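Local coordinates for protein BtGH115A (Bacteroides thetaiotaomicron, PDB 5BY3) that acts as a family GH115 4-O-methyl-alpha-glucuronidase with specificity for decorated arabinogalactans, at residues L106-S111 with Y118-I123; I84-L89 with A95-V100; D676-S681 with V766-V771; V692-L697 with F709-D714. All coordinates share one frame; numbering follows the deposited sequence.

Interaction 1: residues L106-S111 with Y118-I123; sequences LVVAGS and YGILEI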
# COMPACT_ATOMS: atom_id res chain seq x y z
N LEU A 106 -29.41 9.41 -18.56
CA LEU A 106 -28.02 9.26 -18.19
C LEU A 106 -27.43 8.16 -19.04
O LEU A 106 -27.90 7.02 -18.98
CB LEU A 106 -27.89 8.92 -16.71
CG LEU A 106 -26.49 8.77 -16.15
CD1 LEU A 106 -25.61 9.98 -16.42
CD2 LEU A 106 -26.61 8.52 -14.67
N VAL A 107 -26.41 8.50 -19.82
CA VAL A 107 -25.75 7.55 -20.73
C VAL A 107 -24.39 7.21 -20.15
O VAL A 107 -23.63 8.12 -19.77
CB VAL A 107 -25.62 8.09 -22.18
CG1 VAL A 107 -25.05 7.03 -23.15
CG2 VAL A 107 -26.96 8.63 -22.68
N VAL A 108 -24.12 5.91 -20.06
CA VAL A 108 -22.85 5.37 -19.61
C VAL A 108 -22.29 4.53 -20.75
O VAL A 108 -22.78 3.41 -21.05
CB VAL A 108 -22.99 4.48 -18.34
CG1 VAL A 108 -21.64 3.92 -17.91
CG2 VAL A 108 -23.65 5.22 -17.17
N ALA A 109 -21.22 5.05 -21.34
CA ALA A 109 -20.58 4.50 -22.52
C ALA A 109 -19.15 4.10 -22.21
O ALA A 109 -18.29 4.97 -22.04
CB ALA A 109 -20.63 5.52 -23.65
N GLY A 110 -18.88 2.80 -22.10
CA GLY A 110 -17.52 2.31 -21.86
C GLY A 110 -16.79 1.90 -23.14
O GLY A 110 -17.38 1.32 -24.05
N SER A 111 -15.49 2.17 -23.20
CA SER A 111 -14.63 1.81 -24.33
C SER A 111 -14.42 0.30 -24.48
O SER A 111 -14.23 -0.19 -25.61
CB SER A 111 -13.29 2.51 -24.21
OG SER A 111 -12.49 1.96 -23.16
N TYR A 118 -16.85 0.47 -14.82
CA TYR A 118 -16.32 1.57 -14.02
C TYR A 118 -17.20 2.81 -14.13
O TYR A 118 -17.37 3.55 -13.12
CB TYR A 118 -14.87 1.85 -14.38
CG TYR A 118 -13.94 0.70 -14.07
CD1 TYR A 118 -14.14 -0.07 -12.91
CD2 TYR A 118 -12.84 0.40 -14.89
CE1 TYR A 118 -13.30 -1.11 -12.58
CE2 TYR A 118 -11.98 -0.66 -14.56
CZ TYR A 118 -12.22 -1.42 -13.41
OH TYR A 118 -11.42 -2.49 -13.00
N GLY A 119 -17.77 3.01 -15.33
CA GLY A 119 -18.80 4.06 -15.58
C GLY A 119 -20.04 3.97 -14.70
O GLY A 119 -20.48 4.97 -14.13
N ILE A 120 -20.60 2.76 -14.61
CA ILE A 120 -21.71 2.40 -13.72
C ILE A 120 -21.42 2.68 -12.24
O ILE A 120 -22.25 3.27 -11.52
CB ILE A 120 -22.07 0.91 -13.90
CG1 ILE A 120 -22.52 0.67 -15.36
CG2 ILE A 120 -23.12 0.48 -12.87
CD1 ILE A 120 -22.77 -0.78 -15.75
N LEU A 121 -20.24 2.25 -11.80
CA LEU A 121 -19.78 2.46 -10.44
C LEU A 121 -19.39 3.90 -10.14
O LEU A 121 -19.25 4.26 -9.00
CB LEU A 121 -18.65 1.48 -10.12
CG LEU A 121 -19.19 0.04 -9.97
CD1 LEU A 121 -18.09 -0.98 -9.78
CD2 LEU A 121 -20.19 -0.13 -8.84
N GLU A 122 -19.26 4.73 -11.17
CA GLU A 122 -19.02 6.15 -10.98
C GLU A 122 -20.30 6.81 -10.50
O GLU A 122 -20.27 7.80 -9.73
CB GLU A 122 -18.58 6.79 -12.31
CG GLU A 122 -18.27 8.27 -12.30
CD GLU A 122 -17.31 8.71 -11.19
OE1 GLU A 122 -16.27 8.04 -10.92
OE2 GLU A 122 -17.59 9.78 -10.62
N ILE A 123 -21.42 6.27 -10.97
CA ILE A 123 -22.75 6.78 -10.65
C ILE A 123 -22.98 6.47 -9.20
O ILE A 123 -23.54 7.28 -8.48
CB ILE A 123 -23.83 6.12 -11.53
CG1 ILE A 123 -23.54 6.44 -13.00
CG2 ILE A 123 -25.25 6.53 -11.08
CD1 ILE A 123 -24.58 5.88 -13.94
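Val108 overlaps the backbone of helix 113-126 at Gly119, its CG1 methyl lying 3.6 Å from Gly119 C and equally near Ile120 N. Because Gly119 carries no side chain, the methyl can settle directly on the peptide; a CB modelled there would lie only 2.5 Å from Val108 CG1, a clash. The two methyls of Val108 divide the work. With CG1 anti to the backbone N (chi1 179°), CG1 is placed over the helix backbone and CG2 is left to meet Ile123 further along, where Val108 CG2 and Ile123 CD1 touch at 3.4 Å, the side chains reaching toward each other tip to tip. Leu106, two residues back on the same face of the strand, approaches Ile123 in the same way: Leu106 CD2 stands 3.4 Å from Ile123 CD1. That one isoleucine methyl is therefore held by two branched residues of the strand. Ile120 adds a looser touch, its CG1 being 4.2 Å from Val108 CG1, and faces Val40, Leu44 and Leu47 of helix 38-55. No hydrogen bond crosses the interface; the side chains that meet are all apolar, and all five touching residues are buried. The strand and helix axes run 8.1 Å apart at 145°, and Val108 spans from Gly119 to Ile123, one turn on, where Leu106 joins it. Helices 113-126 and 38-55 thus cover one face of the mixed sheet, while Val107 and Ala109, pointing the other way, meet helix 77-81: the layered alpha/beta packing of the N-terminal part of this enzyme.

Interaction 2: residues I84-L89 with A95-V100; sequences IDISAL and AFMLAV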
# COMPACT_ATOMS: atom_id res chain seq x y z
N ILE A 84 -25.41 10.38 -28.58
CA ILE A 84 -24.28 10.89 -27.84
C ILE A 84 -23.02 10.74 -28.68
O ILE A 84 -22.78 9.68 -29.29
CB ILE A 84 -24.21 10.21 -26.44
CG1 ILE A 84 -24.14 11.24 -25.32
CG2 ILE A 84 -23.11 9.16 -26.34
CD1 ILE A 84 -25.49 11.73 -24.86
N ASP A 85 -22.23 11.81 -28.73
CA ASP A 85 -20.91 11.77 -29.37
C ASP A 85 -19.90 11.03 -28.48
O ASP A 85 -19.14 11.65 -27.72
CB ASP A 85 -20.43 13.19 -29.73
CG ASP A 85 -19.26 13.21 -30.74
OD1 ASP A 85 -18.49 12.22 -30.84
OD2 ASP A 85 -19.11 14.23 -31.45
N ILE A 86 -19.94 9.70 -28.56
CA ILE A 86 -18.82 8.86 -28.13
C ILE A 86 -17.93 8.85 -29.34
O ILE A 86 -18.43 8.75 -30.46
CB ILE A 86 -19.23 7.43 -27.69
CG1 ILE A 86 -20.08 6.67 -28.72
CG2 ILE A 86 -20.02 7.47 -26.41
CD1 ILE A 86 -19.31 5.68 -29.57
N SER A 87 -16.64 9.01 -29.14
CA SER A 87 -15.66 9.09 -30.22
C SER A 87 -14.33 9.09 -29.52
O SER A 87 -13.43 8.34 -29.87
CB SER A 87 -15.79 10.41 -31.03
OG SER A 87 -16.87 10.39 -31.95
N ALA A 88 -14.25 9.94 -28.49
CA ALA A 88 -13.11 10.03 -27.59
C ALA A 88 -12.79 8.68 -26.95
O ALA A 88 -11.69 8.47 -26.46
CB ALA A 88 -13.37 11.10 -26.54
N LEU A 89 -13.76 7.76 -27.02
CA LEU A 89 -13.65 6.44 -26.44
C LEU A 89 -13.10 5.37 -27.37
O LEU A 89 -12.59 4.35 -26.89
CB LEU A 89 -15.01 6.00 -25.93
CG LEU A 89 -15.52 6.65 -24.65
CD1 LEU A 89 -16.97 6.21 -24.50
CD2 LEU A 89 -14.69 6.30 -23.40
N ALA A 95 -12.06 2.64 -20.21
CA ALA A 95 -12.49 4.04 -20.17
C ALA A 95 -13.99 4.18 -20.28
O ALA A 95 -14.65 3.27 -20.77
CB ALA A 95 -11.78 4.86 -21.25
N PHE A 96 -14.52 5.30 -19.79
CA PHE A 96 -15.94 5.59 -19.87
C PHE A 96 -16.21 7.06 -20.03
O PHE A 96 -15.40 7.92 -19.59
CB PHE A 96 -16.71 5.02 -18.67
CG PHE A 96 -16.34 5.64 -17.34
CD1 PHE A 96 -16.93 6.82 -16.92
CD2 PHE A 96 -15.44 5.01 -16.49
CE1 PHE A 96 -16.59 7.38 -15.69
CE2 PHE A 96 -15.11 5.55 -15.24
CZ PHE A 96 -15.68 6.74 -14.85
N MSE A 97 -17.36 7.32 -20.66
CA MSE A 97 -17.99 8.61 -20.80
C MSE A 97 -19.32 8.55 -20.09
O MSE A 97 -20.11 7.59 -20.25
CB MSE A 97 -18.30 8.83 -22.27
CG MSE A 97 -17.21 9.67 -22.92
SE MSE A 97 -18.00 10.39 -24.57
CE MSE A 97 -16.77 11.88 -25.00
N LEU A 98 -19.57 9.57 -19.28
CA LEU A 98 -20.89 9.80 -18.72
C LEU A 98 -21.43 11.07 -19.34
O LEU A 98 -20.73 12.09 -19.38
CB LEU A 98 -20.81 10.01 -17.23
CG LEU A 98 -20.44 8.91 -16.27
CD1 LEU A 98 -20.68 9.51 -14.90
CD2 LEU A 98 -21.35 7.73 -16.50
N ALA A 99 -22.67 11.01 -19.80
CA ALA A 99 -23.30 12.16 -20.46
C ALA A 99 -24.81 12.05 -20.32
O ALA A 99 -25.34 10.94 -20.21
CB ALA A 99 -22.89 12.17 -21.94
N VAL A 100 -25.49 13.19 -20.34
CA VAL A 100 -26.95 13.27 -20.35
C VAL A 100 -27.45 13.63 -21.77
O VAL A 100 -27.20 14.74 -22.24
CB VAL A 100 -27.50 14.29 -19.30
CG1 VAL A 100 -29.03 14.20 -19.20
CG2 VAL A 100 -26.85 14.10 -17.90
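Met97, a selenomethionine, leaves strand 96-100 with chi1 at -97° and then runs extended (chi2 -161°), which carries its SE and CE out to the loop 84-89. Leu89 comes down to meet it with CG anti to its own carbonyl carbon (chi1 -74°), and the two side chains cross obliquely: Leu89 CD1 lies 3.7 Å from Met97 CB, on the shaft of the chain. The far end of Met97 is bordered by the loop backbone and by the side chains of Ile86 and Ala88. Met97 SE is 3.6 Å from Asp85 O, Ile86 CG2 approaches the same selenium at 4.0 Å, and Ala88 CB sits 3.8 Å from Met97 CE. Asp85 is the centre of an inverse gamma turn, a tight bend of the loop beside the selenium. The second methyl of Leu89, CD2, rests 3.7 Å from Phe96 N and also touches Ala95. Cutting Leu89 back to an alanine is likely to open a gap beside the Met97 shaft and leave that chain freer to turn. Toward the end of the strand, Ile84 CG1 covers Ala99 CB at 3.7 Å. The loop follows helix 77-81 and lies over one face of the mixed sheet, with Ile84 reaching Val107 and Leu89 reaching Ala109 on strand 106-110, and Ala88 and Met97 both touching Leu155 of strand 155-156; Phe96 and Leu98 point to the other face, where helix 113-126 packs.

Interaction 3: residues D676-S681 with V766-V771; sequences DALTFS and VILDQV
A beta-sandwich interior is formed here, in a C-terminal domain whose sequence family belongs to the galactose-binding-domain-like clan: Leu678 and Phe680 of one sheet face Leu768 and Val771 of the other. The strands run nearly parallel, at 20°, with axes 10.7 Å apart, so only side chains bridge the gap. Leu768 is the central piece. Its chi1 of -177° swings CG away from the backbone N and toward the opposite sheet, where the CD2 methyl meets two partners, Leu678 CD2 at 4.0 Å and Phe680 CZ also at 4.0 Å. Leu678 passes it at a slant, whereas Phe680 comes from the opposite direction and presents the end of its ring, obliquely. The same Phe680 CZ lies 4.4 Å from Val771 CG2, a looser touch. Leu768 and Val771 are three residues apart and would alternate to opposite faces of a regular strand; the classic beta bulge at Asp769 and Gln770, both set against Arg695, takes up the extra residue and lets both apolar groups point inward. No hydrogen bond joins the two segments. The ring of Phe680 also stacks with Trp647. Strand 677-682 forms the edge of its four-stranded antiparallel sheet, next to strand 755-761, while strand 766-772 lies between strands 689-696 and 670-672, whose Ile694 and Ile672 flank Leu768.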
# COMPACT_ATOMS: atom_id res chain seq x y z
N ASP A 676 21.88 20.95 -7.15
CA ASP A 676 21.46 22.06 -6.25
C ASP A 676 22.03 21.92 -4.87
O ASP A 676 22.51 20.84 -4.50
CB ASP A 676 19.93 22.19 -6.16
CG ASP A 676 19.32 22.71 -7.45
OD1 ASP A 676 20.06 22.87 -8.45
OD2 ASP A 676 18.09 22.97 -7.46
N ALA A 677 22.00 23.02 -4.13
CA ALA A 677 22.52 23.09 -2.77
C ALA A 677 21.63 23.91 -1.90
O ALA A 677 21.00 24.85 -2.37
CB ALA A 677 23.92 23.69 -2.74
N LEU A 678 21.57 23.50 -0.64
CA LEU A 678 21.09 24.30 0.47
C LEU A 678 22.26 24.85 1.32
O LEU A 678 23.32 24.21 1.45
CB LEU A 678 20.15 23.47 1.34
CG LEU A 678 18.65 23.54 1.05
CD1 LEU A 678 18.29 23.79 -0.42
CD2 LEU A 678 17.97 22.30 1.63
N THR A 679 22.03 26.02 1.90
CA THR A 679 23.06 26.80 2.57
C THR A 679 22.47 27.19 3.94
O THR A 679 21.43 27.85 4.01
CB THR A 679 23.43 28.02 1.67
OG1 THR A 679 23.94 27.58 0.40
CG2 THR A 679 24.43 28.98 2.34
N PHE A 680 23.09 26.71 5.02
CA PHE A 680 22.62 27.01 6.40
C PHE A 680 23.63 27.87 7.11
O PHE A 680 24.84 27.68 6.94
CB PHE A 680 22.41 25.73 7.22
CG PHE A 680 21.36 24.84 6.66
CD1 PHE A 680 21.67 23.91 5.68
CD2 PHE A 680 20.05 24.94 7.10
CE1 PHE A 680 20.69 23.09 5.14
CE2 PHE A 680 19.08 24.12 6.57
CZ PHE A 680 19.39 23.20 5.59
N SER A 681 23.15 28.80 7.94
CA SER A 681 24.05 29.72 8.61
C SER A 681 23.83 29.79 10.12
O SER A 681 22.71 29.62 10.65
CB SER A 681 24.01 31.11 7.96
OG SER A 681 22.76 31.73 8.19
N VAL A 766 17.48 12.77 -3.63
CA VAL A 766 18.11 13.10 -2.33
C VAL A 766 17.12 13.91 -1.54
O VAL A 766 16.72 15.01 -1.98
CB VAL A 766 19.36 13.97 -2.52
CG1 VAL A 766 19.89 14.51 -1.19
CG2 VAL A 766 20.44 13.19 -3.27
N ILE A 767 16.69 13.39 -0.39
CA ILE A 767 15.65 14.11 0.32
C ILE A 767 16.11 14.36 1.73
O ILE A 767 16.28 13.40 2.50
CB ILE A 767 14.30 13.37 0.28
CG1 ILE A 767 13.78 13.33 -1.15
CG2 ILE A 767 13.26 14.07 1.14
CD1 ILE A 767 13.21 11.97 -1.51
N LEU A 768 16.31 15.64 2.03
CA LEU A 768 16.74 16.09 3.35
C LEU A 768 15.57 16.17 4.31
O LEU A 768 14.50 16.64 3.95
CB LEU A 768 17.47 17.45 3.25
CG LEU A 768 18.04 18.00 4.58
CD1 LEU A 768 19.23 17.22 5.13
CD2 LEU A 768 18.39 19.48 4.46
N ASP A 769 15.80 15.71 5.54
CA ASP A 769 14.81 15.72 6.61
C ASP A 769 15.25 16.68 7.71
O ASP A 769 14.57 17.64 7.96
CB ASP A 769 14.58 14.31 7.19
CG ASP A 769 13.22 14.15 7.84
OD1 ASP A 769 12.37 14.99 7.54
OD2 ASP A 769 12.95 13.17 8.59
N GLN A 770 16.36 16.40 8.37
CA GLN A 770 16.84 17.25 9.47
C GLN A 770 18.33 17.50 9.38
O GLN A 770 19.05 16.76 8.72
CB GLN A 770 16.52 16.65 10.82
CG GLN A 770 15.02 16.48 11.04
CD GLN A 770 14.68 15.68 12.29
OE1 GLN A 770 15.05 14.51 12.41
NE2 GLN A 770 14.00 16.31 13.22
N VAL A 771 18.78 18.56 10.04
CA VAL A 771 20.19 18.85 10.27
C VAL A 771 20.31 19.32 11.74
O VAL A 771 19.53 20.17 12.17
CB VAL A 771 20.73 19.95 9.33
CG1 VAL A 771 22.20 20.19 9.61
CG2 VAL A 771 20.56 19.59 7.85

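Interaction 4: residues V692-L697 with F709-D714; sequences VDIRLL and FTVSLD. With SO4 (sulfate ion), chain B.
Apolar contacts between Ile694, Leu696, Phe709 and Val711 make up everything that crosses from 692-697 to 709-714. Ile694 and Phe709 come from opposite directions, and Ile694 CD1 presses close to Phe709 CE2 at 3.3 Å. The same methyl is 3.8 Å from Val711 CG1, so it touches both the ring and the valine. On the other flank of the ring, Leu696 CD1 approaches Phe709 CE1 at 3.8 Å. Phe709 holds its ring between its backbone N and carbonyl carbon (chi1 60°), and both neighbours meet it obliquely. The strands cross at 150° with axes 10.7 Å apart, as opposed sheets of a beta-sandwich do, and these side chains form part of the interior of the C-terminal domain; Val711 also touches Ile759. On strand 692-696 the polar interactions lie on the side turned from 709-714. There Arg695 bends at chi2 (-17°) and lays its guanidinium beside Asp693, two residues back, in a salt bridge with Arg695 NE 2.9 Å from Asp693 OD1; the nitrogen comes from above the carboxylate plane. A weak bond joins Arg695 NH2 to Asp693 OD2. A sulfate, probably from the crystallisation liquor, receives a bond of 2.6 Å from Arg695 NH2 to O1 and a weak one from NH1, which also meets Gln740 OE1. A leucine in place of Arg695 would probably leave the Asp693 carboxylate without its close cationic mate and the sulfate without this grip.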
# COMPACT_ATOMS: atom_id res chain seq x y z
N VAL A 692 28.35 17.63 12.60
CA VAL A 692 27.18 17.82 11.73
C VAL A 692 26.41 16.52 11.57
O VAL A 692 26.97 15.54 11.11
CB VAL A 692 27.59 18.42 10.36
CG1 VAL A 692 26.37 18.69 9.48
CG2 VAL A 692 28.38 19.69 10.61
N ASP A 693 25.13 16.56 11.93
CA ASP A 693 24.22 15.40 12.02
C ASP A 693 23.13 15.61 10.99
O ASP A 693 22.29 16.48 11.14
CB ASP A 693 23.65 15.36 13.45
CG ASP A 693 22.88 14.08 13.77
OD1 ASP A 693 22.59 13.28 12.85
OD2 ASP A 693 22.51 13.90 14.97
N ILE A 694 23.18 14.85 9.92
CA ILE A 694 22.32 15.04 8.75
C ILE A 694 21.38 13.84 8.63
O ILE A 694 21.83 12.69 8.66
CB ILE A 694 23.14 15.20 7.44
CG1 ILE A 694 24.11 16.37 7.57
CG2 ILE A 694 22.23 15.43 6.25
CD1 ILE A 694 25.16 16.40 6.48
N ARG A 695 20.09 14.13 8.53
CA ARG A 695 19.07 13.11 8.52
C ARG A 695 18.36 13.21 7.17
O ARG A 695 17.94 14.30 6.74
CB ARG A 695 18.06 13.37 9.63
CG ARG A 695 18.38 13.09 11.11
CD ARG A 695 19.55 12.19 11.46
NE ARG A 695 19.92 12.28 12.88
CZ ARG A 695 19.20 11.84 13.92
NH1 ARG A 695 17.99 11.28 13.76
NH2 ARG A 695 19.67 11.97 15.16
N LEU A 696 18.24 12.08 6.49
CA LEU A 696 17.68 12.03 5.16
C LEU A 696 16.67 10.90 5.07
O LEU A 696 16.65 10.00 5.90
CB LEU A 696 18.76 11.82 4.09
CG LEU A 696 19.99 12.72 4.10
CD1 LEU A 696 21.20 11.93 4.62
CD2 LEU A 696 20.22 13.24 2.69
N LEU A 697 15.81 10.97 4.06
CA LEU A 697 14.88 9.89 3.79
C LEU A 697 15.75 8.71 3.38
O LEU A 697 16.61 8.88 2.49
CB LEU A 697 13.90 10.27 2.67
CG LEU A 697 12.70 9.34 2.47
CD1 LEU A 697 11.77 9.41 3.67
CD2 LEU A 697 11.97 9.65 1.15
N PHE A 709 25.87 13.28 -1.20
CA PHE A 709 25.86 14.72 -1.03
C PHE A 709 27.26 15.23 -0.66
O PHE A 709 28.15 14.44 -0.44
CB PHE A 709 24.80 15.18 -0.00
CG PHE A 709 24.96 14.61 1.39
CD1 PHE A 709 24.34 13.40 1.74
CD2 PHE A 709 25.69 15.30 2.37
CE1 PHE A 709 24.47 12.88 3.03
CE2 PHE A 709 25.82 14.79 3.67
CZ PHE A 709 25.21 13.58 4.00
N THR A 710 27.44 16.55 -0.66
CA THR A 710 28.69 17.12 -0.19
C THR A 710 28.35 18.08 0.91
O THR A 710 27.34 18.79 0.82
CB THR A 710 29.49 17.85 -1.30
OG1 THR A 710 28.92 19.14 -1.56
CG2 THR A 710 29.59 17.02 -2.58
N VAL A 711 29.18 18.08 1.95
CA VAL A 711 29.12 19.06 3.03
C VAL A 711 30.32 20.01 2.96
O VAL A 711 31.47 19.57 2.76
CB VAL A 711 29.14 18.38 4.41
CG1 VAL A 711 27.86 18.67 5.17
CG2 VAL A 711 29.36 16.89 4.24
N SER A 712 30.07 21.31 3.09
CA SER A 712 31.18 22.28 3.11
C SER A 712 30.93 23.39 4.10
O SER A 712 29.96 24.17 3.96
CB SER A 712 31.48 22.84 1.70
OG SER A 712 32.59 23.72 1.73
N LEU A 713 31.78 23.43 5.12
CA LEU A 713 31.82 24.50 6.11
C LEU A 713 32.77 25.62 5.64
O LEU A 713 33.99 25.45 5.57
CB LEU A 713 32.25 23.97 7.48
CG LEU A 713 32.30 25.05 8.57
CD1 LEU A 713 31.11 25.00 9.51
CD2 LEU A 713 33.61 24.98 9.35
N ASP A 714 32.17 26.77 5.33
CA ASP A 714 32.88 28.01 4.97
C ASP A 714 33.76 27.84 3.75
O ASP A 714 34.96 28.13 3.80
CB ASP A 714 33.64 28.56 6.19
CG ASP A 714 32.71 28.83 7.36
OD1 ASP A 714 31.52 29.10 7.08
OD2 ASP A 714 33.15 28.77 8.54
S SO4 B . 17.46 9.86 17.84
O1 SO4 B . 18.38 10.37 16.79
O2 SO4 B . 18.24 9.27 18.97
O3 SO4 B . 16.62 10.97 18.34
O4 SO4 B . 16.63 8.79 17.26

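Interactions 1 and 2 share the N-terminal mixed sheet: strands 106-110 and 96-100 are neighbours in it, joined by backbone bonds such as Val107 N to Ala99 O. One packs a helix on one face, the other a loop on the opposite face. Interactions 3 and 4 lie about 48 to 54 Å away from these, centre to centre, in the C-terminal sandwich, where they pin the same two sheets together. Interactions 1, 3 and 4 are buried core contacts, whereas interaction 2 is partly exposed. Interaction 4 is nested within the chain loop that interaction 3 closes. All four join their segments without a hydrogen bond; interaction 4 alone has a salt bridge and a bound ion, on the side of its strand turned from the core.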